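Local coordinates for phosphoenolpyruvate-protein phosphotransferase (Coxiella burnetii, PDB 3TRC), which probably transfers the phosphoryl group of phosphoenolpyruvate to a histidine of its protein partner, and is represented here by its GAF domain alone, at residues F75-V83 and L92-K102. Residues are numbered along the deposited sequence; the frame is centred on the assembly and turned at random.
Sequences FGEGLIGLV and LADAPLHPAYK. With NA (sodium ion), chain C; PO4 (phosphate ion), chain B.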
ATOM      1  N   PHE A  75       2.382  -5.396  27.796  1.00 15.10           N
ATOM      2  CA  PHE A  75       1.054  -5.165  27.242  1.00 16.92           C
ATOM      3  C   PHE A  75       0.241  -4.328  28.230  1.00 18.76           C
ATOM      4  O   PHE A  75       0.274  -4.571  29.436  1.00 21.11           O
ATOM      5  CB  PHE A  75       0.307  -6.483  26.995  1.00 17.94           C
ATOM      6  CG  PHE A  75       0.801  -7.280  25.807  1.00 18.16           C
ATOM      7  CD1 PHE A  75       1.782  -6.789  24.965  1.00 18.16           C
ATOM      8  CD2 PHE A  75       0.258  -8.532  25.539  1.00 18.06           C
ATOM      9  CE1 PHE A  75       2.219  -7.532  23.875  1.00 17.85           C
ATOM     10  CE2 PHE A  75       0.690  -9.281  24.453  1.00 18.73           C
ATOM     11  CZ  PHE A  75       1.676  -8.781  23.621  1.00 16.26           C
ATOM     12  N   GLY A  76      -0.479  -3.341  27.714  1.00 20.58           N
ATOM     13  CA  GLY A  76      -1.454  -2.608  28.502  1.00 21.73           C
ATOM     14  C   GLY A  76      -0.867  -1.407  29.212  1.00 26.21           C
ATOM     15  O   GLY A  76      -1.600  -0.568  29.739  1.00 31.32           O
ATOM     16  N   GLU A  77       0.456  -1.317  29.221  1.00 21.09           N
ATOM     17  CA  GLU A  77       1.137  -0.292  30.005  1.00 21.82           C
ATOM     18  C   GLU A  77       1.638   0.878  29.175  1.00 21.33           C
ATOM     19  O   GLU A  77       2.069   0.714  28.034  1.00 20.17           O
ATOM     20  CB  GLU A  77       2.296  -0.898  30.797  1.00 25.65           C
ATOM     21  CG  GLU A  77       1.866  -1.933  31.817  1.00 29.90           C
ATOM     22  CD  GLU A  77       2.961  -2.242  32.818  1.00 36.97           C
ATOM     23  OE1 GLU A  77       4.093  -1.744  32.635  1.00 39.87           O
ATOM     24  OE2 GLU A  77       2.687  -2.979  33.788  1.00 38.26           O
ATOM     25  N   GLY A  78       1.584   2.064  29.766  1.00 19.60           N
ATOM     26  CA  GLY A  78       2.067   3.256  29.102  1.00 19.01           C
ATOM     27  C   GLY A  78       1.248   3.669  27.896  1.00 18.33           C
ATOM     28  O   GLY A  78       0.187   3.116  27.608  1.00 19.55           O
ATOM     29  N   LEU A  79       1.756   4.663  27.181  1.00 17.93           N
ATOM     30  CA  LEU A  79       1.069   5.200  26.026  1.00 15.34           C
ATOM     31  C   LEU A  79       1.081   4.188  24.882  1.00 16.46           C
ATOM     32  O   LEU A  79       0.083   4.007  24.188  1.00 16.68           O
ATOM     33  CB  LEU A  79       1.747   6.502  25.600  1.00 22.08           C
ATOM     34  CG  LEU A  79       1.023   7.373  24.583  1.00 23.23           C
ATOM     35  CD1 LEU A  79      -0.423   7.625  25.012  1.00 20.34           C
ATOM     36  CD2 LEU A  79       1.783   8.684  24.415  1.00 25.12           C
ATOM     37  N   ILE A  80       2.218   3.537  24.678  1.00 16.10           N
ATOM     38  CA  ILE A  80       2.311   2.524  23.635  1.00 17.36           C
ATOM     39  C   ILE A  80       1.347   1.366  23.917  1.00 15.68           C
ATOM     40  O   ILE A  80       0.668   0.873  23.008  1.00 15.24           O
ATOM     41  CB  ILE A  80       3.767   2.050  23.441  1.00 19.09           C
ATOM     42  CG1 ILE A  80       4.587   3.198  22.848  1.00 19.99           C
ATOM     43  CG2 ILE A  80       3.825   0.827  22.544  1.00 18.37           C
ATOM     44  CD1 ILE A  80       6.085   2.961  22.795  1.00 19.15           C
ATOM     45  N   GLY A  81       1.270   0.957  25.181  1.00 16.79           N
ATOM     46  CA  GLY A  81       0.292  -0.032  25.597  1.00 19.18           C
ATOM     47  C   GLY A  81      -1.127   0.422  25.304  1.00 18.65           C
ATOM     48  O   GLY A  81      -1.973  -0.365  24.886  1.00 17.48           O
ATOM     49  N   LEU A  82      -1.395   1.707  25.508  1.00 14.14           N
ATOM     50  CA  LEU A  82      -2.738   2.223  25.266  1.00 14.85           C
ATOM     51  C   LEU A  82      -3.102   2.143  23.782  1.00 15.88           C
ATOM     52  O   LEU A  82      -4.228   1.786  23.435  1.00 18.20           O
ATOM     53  CB  LEU A  82      -2.868   3.646  25.807  1.00 17.94           C
ATOM     54  CG  LEU A  82      -4.269   4.253  25.814  1.00 20.76           C
ATOM     55  CD1 LEU A  82      -5.253   3.358  26.572  1.00 22.09           C
ATOM     56  CD2 LEU A  82      -4.227   5.657  26.408  1.00 21.15           C
ATOM     57  N   VAL A  83      -2.148   2.456  22.905  1.00 15.49           N
ATOM     58  CA  VAL A  83      -2.371   2.291  21.471  1.00 14.80           C
ATOM     59  C   VAL A  83      -2.755   0.841  21.159  1.00 15.41           C
ATOM     60  O   VAL A  83      -3.699   0.579  20.415  1.00 14.93           O
ATOM     61  CB  VAL A  83      -1.112   2.633  20.650  1.00 14.82           C
ATOM     62  CG1 VAL A  83      -1.342   2.326  19.174  1.00 13.84           C
ATOM     63  CG2 VAL A  83      -0.698   4.090  20.862  1.00 17.59           C
ATOM     64  N   LEU A  92      -0.770  12.881  19.420  1.00 13.05           N
ATOM     65  CA  LEU A  92      -0.654  13.910  20.452  1.00 12.88           C
ATOM     66  C   LEU A  92       0.419  14.938  20.116  1.00 16.00           C
ATOM     67  O   LEU A  92       1.400  14.625  19.446  1.00 16.06           O
ATOM     68  CB  LEU A  92      -0.311  13.260  21.795  1.00 15.56           C
ATOM     69  CG  LEU A  92      -1.226  12.122  22.241  1.00 17.15           C
ATOM     70  CD1 LEU A  92      -0.611  11.346  23.403  1.00 19.39           C
ATOM     71  CD2 LEU A  92      -2.601  12.653  22.599  1.00 21.48           C
ATOM     72  N   ALA A  93       0.238  16.160  20.607  1.00 17.15           N
ATOM     73  CA  ALA A  93       1.236  17.208  20.438  1.00 15.95           C
ATOM     74  C   ALA A  93       2.322  17.147  21.513  1.00 15.19           C
ATOM     75  O   ALA A  93       3.457  17.562  21.281  1.00 16.84           O
ATOM     76  CB  ALA A  93       0.577  18.575  20.438  1.00 14.92           C
ATOM     77  N   ASP A  94       1.974  16.635  22.689  1.00 15.71           N
ATOM     78  CA  ASP A  94       2.937  16.562  23.787  1.00 15.78           C
ATOM     79  C   ASP A  94       2.733  15.298  24.624  1.00 17.47           C
ATOM     80  O   ASP A  94       2.090  15.331  25.679  1.00 18.54           O
ATOM     81  CB  ASP A  94       2.824  17.811  24.667  1.00 17.35           C
ATOM     82  CG  ASP A  94       4.130  18.172  25.351  1.00 21.20           C
ATOM     83  OD1 ASP A  94       5.013  17.299  25.491  1.00 21.76           O
ATOM     84  OD2 ASP A  94       4.269  19.342  25.768  1.00 22.76           O
ATOM     85  N   ALA A  95       3.301  14.193  24.150  1.00 16.01           N
ATOM     86  CA  ALA A  95       3.119  12.886  24.780  1.00 14.45           C
ATOM     87  C   ALA A  95       3.434  12.841  26.278  1.00 16.11           C
ATOM     88  O   ALA A  95       2.692  12.230  27.036  1.00 17.07           O
ATOM     89  CB  ALA A  95       3.925  11.811  24.035  1.00 14.38           C
ATOM     90  N   PRO A  96       4.540  13.475  26.707  1.00 16.00           N
ATOM     91  CA  PRO A  96       4.885  13.404  28.131  1.00 16.44           C
ATOM     92  C   PRO A  96       3.803  13.958  29.056  1.00 19.21           C
ATOM     93  O   PRO A  96       3.800  13.619  30.241  1.00 18.35           O
ATOM     94  CB  PRO A  96       6.158  14.246  28.221  1.00 16.40           C
ATOM     95  CG  PRO A  96       6.784  14.091  26.870  1.00 17.88           C
ATOM     96  CD  PRO A  96       5.610  14.115  25.920  1.00 17.16           C
ATOM     97  N   LEU A  97       2.900  14.782  28.532  1.00 17.34           N
ATOM     98  CA  LEU A  97       1.823  15.331  29.353  1.00 18.35           C
ATOM     99  C   LEU A  97       0.631  14.382  29.479  1.00 20.03           C
ATOM    100  O   LEU A  97      -0.253  14.604  30.303  1.00 22.57           O
ATOM    101  CB  LEU A  97       1.359  16.690  28.819  1.00 21.30           C
ATOM    102  CG  LEU A  97       2.453  17.747  28.644  1.00 25.66           C
ATOM    103  CD1 LEU A  97       1.845  19.077  28.224  1.00 27.13           C
ATOM    104  CD2 LEU A  97       3.257  17.900  29.927  1.00 26.92           C
ATOM    105  N   HIS A  98       0.605  13.329  28.667  1.00 19.07           N
ATOM    106  CA  HIS A  98      -0.486  12.360  28.731  1.00 19.04           C
ATOM    107  C   HIS A  98      -0.364  11.542  30.005  1.00 22.05           C
ATOM    108  O   HIS A  98       0.732  11.118  30.363  1.00 20.95           O
ATOM    109  CB  HIS A  98      -0.467  11.435  27.509  1.00 18.77           C
ATOM    110  CG  HIS A  98      -1.716  10.622  27.343  1.00 20.24           C
ATOM    111  ND1 HIS A  98      -1.988   9.504  28.103  1.00 20.69           N
ATOM    112  CD2 HIS A  98      -2.763  10.763  26.494  1.00 23.25           C
ATOM    113  CE1 HIS A  98      -3.151   8.996  27.736  1.00 20.72           C
ATOM    114  NE2 HIS A  98      -3.643   9.742  26.763  1.00 21.78           N
ATOM    115  N   PRO A  99      -1.490  11.324  30.697  1.00 25.10           N
ATOM    116  CA  PRO A  99      -1.522  10.604  31.976  1.00 24.30           C
ATOM    117  C   PRO A  99      -0.948   9.189  31.905  1.00 25.07           C
ATOM    118  O   PRO A  99      -0.507   8.665  32.929  1.00 26.60           O
ATOM    119  CB  PRO A  99      -3.018  10.540  32.300  1.00 26.96           C
ATOM    120  CG  PRO A  99      -3.610  11.698  31.583  1.00 30.29           C
ATOM    121  CD  PRO A  99      -2.821  11.824  30.311  1.00 28.57           C
ATOM    122  N   ALA A 100      -0.958   8.578  30.722  1.00 22.39           N
ATOM    123  CA  ALA A 100      -0.503   7.198  30.580  1.00 22.06           C
ATOM    124  C   ALA A 100       0.990   7.109  30.286  1.00 23.23           C
ATOM    125  O   ALA A 100       1.586   6.037  30.384  1.00 23.40           O
ATOM    126  CB  ALA A 100      -1.295   6.485  29.491  1.00 21.40           C
ATOM    127  N   TYR A 101       1.589   8.239  29.927  1.00 17.97           N
ATOM    128  CA  TYR A 101       2.992   8.265  29.520  1.00 20.60           C
ATOM    129  C   TYR A 101       3.951   7.886  30.648  1.00 22.84           C
ATOM    130  O   TYR A 101       3.837   8.381  31.768  1.00 22.14           O
ATOM    131  CB  TYR A 101       3.355   9.643  28.960  1.00 20.51           C
ATOM    132  CG  TYR A 101       4.733   9.722  28.337  1.00 24.02           C
ATOM    133  CD1 TYR A 101       4.938   9.367  27.011  1.00 27.77           C
ATOM    134  CD2 TYR A 101       5.822  10.166  29.071  1.00 24.95           C
ATOM    135  CE1 TYR A 101       6.197   9.446  26.434  1.00 30.40           C
ATOM    136  CE2 TYR A 101       7.083  10.247  28.507  1.00 29.35           C
ATOM    137  CZ  TYR A 101       7.265   9.889  27.190  1.00 30.17           C
ATOM    138  OH  TYR A 101       8.517   9.967  26.624  1.00 36.77           O
ATOM    139  N   LYS A 102       4.898   7.006  30.339  1.00 22.33           N
ATOM    140  CA  LYS A 102       5.920   6.608  31.301  1.00 26.23           C
ATOM    141  C   LYS A 102       7.268   7.203  30.909  1.00 24.41           C
ATOM    142  O   LYS A 102       7.856   6.818  29.900  1.00 23.55           O
ATOM    143  CB  LYS A 102       6.011   5.082  31.386  1.00 30.71           C
ATOM    144  CG  LYS A 102       4.749   4.416  31.921  1.00 35.09           C
ATOM    145  CD  LYS A 102       4.716   2.931  31.583  1.00 41.59           C
ATOM    146  CE  LYS A 102       4.958   2.065  32.807  1.00 47.41           C
ATOM    147  NZ  LYS A 102       6.278   2.338  33.438  1.00 51.16           N
TER
HETATM  148 NA    NA C 170      -1.261  -3.172  24.981  1.00 34.94          NA
HETATM  149  P   PO4 B 169       5.320   4.516  27.320  1.00 27.62           P
HETATM  150  O1  PO4 B 169       5.719   3.512  28.370  1.00 26.86           O
HETATM  151  O2  PO4 B 169       6.547   5.262  26.837  1.00 34.60           O
HETATM  152  O3  PO4 B 169       4.666   3.830  26.150  1.00 27.38           O
HETATM  153  O4  PO4 B 169       4.362   5.522  27.906  1.00 24.49           O
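L79 and H98 meet in a small surface contact, apolar at its core and bridged by a phosphate, between the start of helix 78-86 and the loop that follows strand 90-92. L79 CD1 makes a CH-pi contact over the centre of the H98 ring, 3.9 Å from its centroid and 8° off the ring normal. P99 CD lies on the opposite face. A hydrogen bond from A100 N to H98 ND1, 3.0 Å and close to the ring plane, would fix the turn of the ring. L79 CG stands anti to the backbone N (chi1 -168°); with chi2 at 51° this sets CD1 over H98 and CD2 toward L92 and A95. CD2 meets L92 CD1 tip to tip at 3.7 Å and reaches the edge of the Y101 ring. L82 CD2 adds a contact to H98 CE1 at 3.8 Å.

Beside this cluster G78 CA makes a CH...O contact of 3.1 Å with A100 O. The phosphate is probably from the crystallisation liquor. Its O4 accepts hydrogen bonds from L79 N and K102 N, its O3 one from I80 N, and R104 NH1 gives another. Backbone amides at a helix start, joined by an amide of the neighbouring loop, form an anion site on the GAF domain, in a region that often lines the ligand pocket in relatives; any natural ligand here is unknown.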